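Local coordinates for member of s1p family of ribosomal proteins (Pyrococcus furiosus, PDB 5YH1), which binds manganese and is probably an exonuclease acting on nucleic acids, through the DHH-family domain that makes up this piece of a longer S1-containing protein, at residues A[91-96]-A[271-276]. Sequence-based numbering, arbitrary orientation.
Sequences EARWHL and DGRGII
Trp94 and Arg273 meet through carbon alone: the benzo end of the indole comes up to the bend in the arginine chain, with CZ3 of Trp94 3.7 Å from CD of Arg273. Arg273 sets out extended, CG anti to the backbone N (chi1 177°), which brings the CD methylene to the ring; the bend at chi3 (-55°) then turns the guanidinium away from the indole, back toward Asp271, the two planes standing 80° apart. NH1 of Arg273 forms a salt bridge with OD2 of Asp271 at 2.8 Å, and NE a second one with Glu76 of helix 66-86. The other carboxylate oxygen, Asp271 OD1, takes the backbone N of Arg273 at 3.0 Å, closing an Asx turn. Arg93 lays its guanidinium over one face of the Trp94 indole, NE lying 3.7 Å above the plane near the rim, and its NH2 comes within 4.4 Å of CD of Arg273. Arg125 and Met124 of a second subunit pack on Trp94 and Arg273 respectively. Well away from the manganese, this small surface contact joins the short helix leading into strand 97-102, outermost within the chain in the DHH domain's parallel sheet, to the loop between helices 250-267 and 276-279, shaped by the Asx turn of Asp271.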
ATOM      1  N   GLU A  91      17.918 -22.194  -8.067  1.00 60.16           N
ATOM      2  CA  GLU A  91      17.303 -21.009  -7.467  1.00 58.75           C
ATOM      3  C   GLU A  91      18.104 -19.720  -7.742  1.00 54.40           C
ATOM      4  O   GLU A  91      17.625 -18.624  -7.458  1.00 53.78           O
ATOM      5  CB  GLU A  91      17.133 -21.213  -5.952  1.00 61.39           C
ATOM      6  CG  GLU A  91      16.069 -22.240  -5.574  1.00 62.03           C
ATOM      7  CD  GLU A  91      14.689 -21.626  -5.388  1.00 63.77           C
ATOM      8  OE1 GLU A  91      14.484 -20.920  -4.379  1.00 66.49           O
ATOM      9  OE2 GLU A  91      13.803 -21.847  -6.241  1.00 63.23           O
ATOM     10  N   ALA A  92      19.306 -19.852  -8.301  1.00 51.15           N
ATOM     11  CA  ALA A  92      20.188 -18.703  -8.545  1.00 49.88           C
ATOM     12  C   ALA A  92      19.564 -17.597  -9.402  1.00 49.78           C
ATOM     13  O   ALA A  92      19.693 -16.416  -9.081  1.00 48.73           O
ATOM     14  CB  ALA A  92      21.487 -19.169  -9.172  1.00 49.39           C
ATOM     15  N   ARG A  93      18.908 -17.984 -10.493  1.00 50.48           N
ATOM     16  CA  ARG A  93      18.138 -17.048 -11.317  1.00 51.60           C
ATOM     17  C   ARG A  93      17.262 -16.136 -10.469  1.00 51.62           C
ATOM     18  O   ARG A  93      17.262 -14.916 -10.640  1.00 57.21           O
ATOM     19  CB  ARG A  93      17.227 -17.803 -12.291  1.00 54.95           C
ATOM     20  CG  ARG A  93      15.952 -17.033 -12.616  1.00 58.88           C
ATOM     21  CD  ARG A  93      15.059 -17.756 -13.589  1.00 60.44           C
ATOM     22  NE  ARG A  93      14.076 -16.836 -14.152  1.00 60.48           N
ATOM     23  CZ  ARG A  93      13.344 -17.102 -15.227  1.00 61.62           C
ATOM     24  NH1 ARG A  93      13.469 -18.272 -15.853  1.00 61.10           N
ATOM     25  NH2 ARG A  93      12.478 -16.201 -15.675  1.00 63.54           N
ATOM     26  N   TRP A  94      16.501 -16.746  -9.569  1.00 47.26           N
ATOM     27  CA  TRP A  94      15.481 -16.036  -8.810  1.00 44.67           C
ATOM     28  C   TRP A  94      16.102 -15.205  -7.717  1.00 42.19           C
ATOM     29  O   TRP A  94      15.587 -14.156  -7.356  1.00 44.72           O
ATOM     30  CB  TRP A  94      14.466 -17.031  -8.227  1.00 44.29           C
ATOM     31  CG  TRP A  94      13.780 -17.769  -9.320  1.00 44.68           C
ATOM     32  CD1 TRP A  94      14.126 -18.981  -9.841  1.00 44.64           C
ATOM     33  CD2 TRP A  94      12.675 -17.299 -10.088  1.00 44.21           C
ATOM     34  NE1 TRP A  94      13.284 -19.307 -10.875  1.00 46.04           N
ATOM     35  CE2 TRP A  94      12.384 -18.287 -11.048  1.00 45.02           C
ATOM     36  CE3 TRP A  94      11.895 -16.134 -10.051  1.00 46.57           C
ATOM     37  CZ2 TRP A  94      11.343 -18.155 -11.963  1.00 45.88           C
ATOM     38  CZ3 TRP A  94      10.855 -16.000 -10.961  1.00 47.48           C
ATOM     39  CH2 TRP A  94      10.591 -17.006 -11.906  1.00 47.59           C
ATOM     40  N   HIS A  95      17.222 -15.671  -7.194  1.00 39.88           N
ATOM     41  CA  HIS A  95      17.836 -15.022  -6.057  1.00 38.81           C
ATOM     42  C   HIS A  95      18.838 -13.929  -6.447  1.00 36.67           C
ATOM     43  O   HIS A  95      18.919 -12.905  -5.776  1.00 36.05           O
ATOM     44  CB  HIS A  95      18.523 -16.059  -5.179  1.00 39.58           C
ATOM     45  CG  HIS A  95      19.107 -15.478  -3.940  1.00 41.83           C
ATOM     46  ND1 HIS A  95      18.341 -14.816  -3.008  1.00 44.37           N
ATOM     47  CD2 HIS A  95      20.384 -15.416  -3.498  1.00 43.65           C
ATOM     48  CE1 HIS A  95      19.119 -14.384  -2.031  1.00 46.19           C
ATOM     49  NE2 HIS A  95      20.363 -14.739  -2.304  1.00 45.84           N
ATOM     50  N   LEU A  96      19.596 -14.155  -7.518  1.00 34.47           N
ATOM     51  CA  LEU A  96      20.712 -13.285  -7.881  1.00 34.23           C
ATOM     52  C   LEU A  96      20.366 -12.227  -8.943  1.00 33.29           C
ATOM     53  O   LEU A  96      21.247 -11.488  -9.413  1.00 32.74           O
ATOM     54  CB  LEU A  96      21.900 -14.133  -8.334  1.00 34.23           C
ATOM     55  CG  LEU A  96      22.481 -15.066  -7.271  1.00 35.29           C
ATOM     56  CD1 LEU A  96      23.554 -15.952  -7.883  1.00 35.60           C
ATOM     57  CD2 LEU A  96      23.039 -14.279  -6.096  1.00 35.46           C
ATOM     58  N   ASP A 271       6.252  -6.456 -11.143  1.00 26.91           N
ATOM     59  CA  ASP A 271       7.136  -6.303 -12.305  1.00 26.77           C
ATOM     60  C   ASP A 271       6.608  -6.948 -13.586  1.00 25.70           C
ATOM     61  O   ASP A 271       7.247  -6.858 -14.629  1.00 25.28           O
ATOM     62  CB  ASP A 271       8.544  -6.815 -11.987  1.00 26.22           C
ATOM     63  CG  ASP A 271       8.584  -8.286 -11.641  1.00 26.75           C
ATOM     64  OD1 ASP A 271       7.674  -9.055 -12.037  1.00 27.29           O
ATOM     65  OD2 ASP A 271       9.564  -8.682 -10.974  1.00 26.39           O
ATOM     66  N   GLY A 272       5.456  -7.607 -13.496  1.00 26.07           N
ATOM     67  CA  GLY A 272       4.798  -8.182 -14.663  1.00 26.13           C
ATOM     68  C   GLY A 272       5.411  -9.457 -15.213  1.00 26.30           C
ATOM     69  O   GLY A 272       5.012  -9.918 -16.284  1.00 26.38           O
ATOM     70  N   ARG A 273       6.371 -10.040 -14.499  1.00 27.52           N
ATOM     71  CA  ARG A 273       7.014 -11.282 -14.954  1.00 29.08           C
ATOM     72  C   ARG A 273       5.959 -12.364 -15.176  1.00 28.15           C
ATOM     73  O   ARG A 273       5.104 -12.583 -14.320  1.00 28.44           O
ATOM     74  CB  ARG A 273       8.063 -11.768 -13.946  1.00 29.96           C
ATOM     75  CG  ARG A 273       8.722 -13.080 -14.322  1.00 31.47           C
ATOM     76  CD  ARG A 273       9.933 -13.413 -13.454  1.00 34.51           C
ATOM     77  NE  ARG A 273      10.932 -12.339 -13.463  1.00 37.69           N
ATOM     78  CZ  ARG A 273      11.054 -11.386 -12.531  1.00 43.34           C
ATOM     79  NH1 ARG A 273      10.250 -11.346 -11.462  1.00 45.08           N
ATOM     80  NH2 ARG A 273      11.996 -10.450 -12.659  1.00 43.88           N
ATOM     81  N   GLY A 274       6.040 -13.023 -16.329  1.00 26.80           N
ATOM     82  CA  GLY A 274       5.075 -14.029 -16.747  1.00 26.09           C
ATOM     83  C   GLY A 274       4.056 -13.458 -17.704  1.00 25.53           C
ATOM     84  O   GLY A 274       3.355 -14.211 -18.386  1.00 26.52           O
ATOM     85  N   ILE A 275       3.968 -12.126 -17.747  1.00 24.85           N
ATOM     86  CA  ILE A 275       3.036 -11.424 -18.629  1.00 23.99           C
ATOM     87  C   ILE A 275       3.784 -10.527 -19.621  1.00 24.16           C
ATOM     88  O   ILE A 275       3.556 -10.612 -20.825  1.00 23.50           O
ATOM     89  CB  ILE A 275       2.029 -10.571 -17.831  1.00 23.95           C
ATOM     90  CG1 ILE A 275       1.419 -11.400 -16.690  1.00 24.49           C
ATOM     91  CG2 ILE A 275       0.930 -10.044 -18.747  1.00 23.54           C
ATOM     92  CD1 ILE A 275       0.447 -10.641 -15.809  1.00 24.88           C
ATOM     93  N   ILE A 276       4.654  -9.661 -19.112  1.00 24.30           N
ATOM     94  CA  ILE A 276       5.348  -8.681 -19.954  1.00 25.47           C
ATOM     95  C   ILE A 276       6.139  -9.343 -21.105  1.00 25.96           C
ATOM     96  O   ILE A 276       6.136  -8.838 -22.224  1.00 26.07           O
ATOM     97  CB  ILE A 276       6.243  -7.737 -19.101  1.00 25.45           C
ATOM     98  CG1 ILE A 276       6.800  -6.580 -19.933  1.00 25.81           C
ATOM     99  CG2 ILE A 276       7.391  -8.488 -18.447  1.00 25.75           C
ATOM    100  CD1 ILE A 276       5.758  -5.607 -20.421  1.00 26.70           C
TER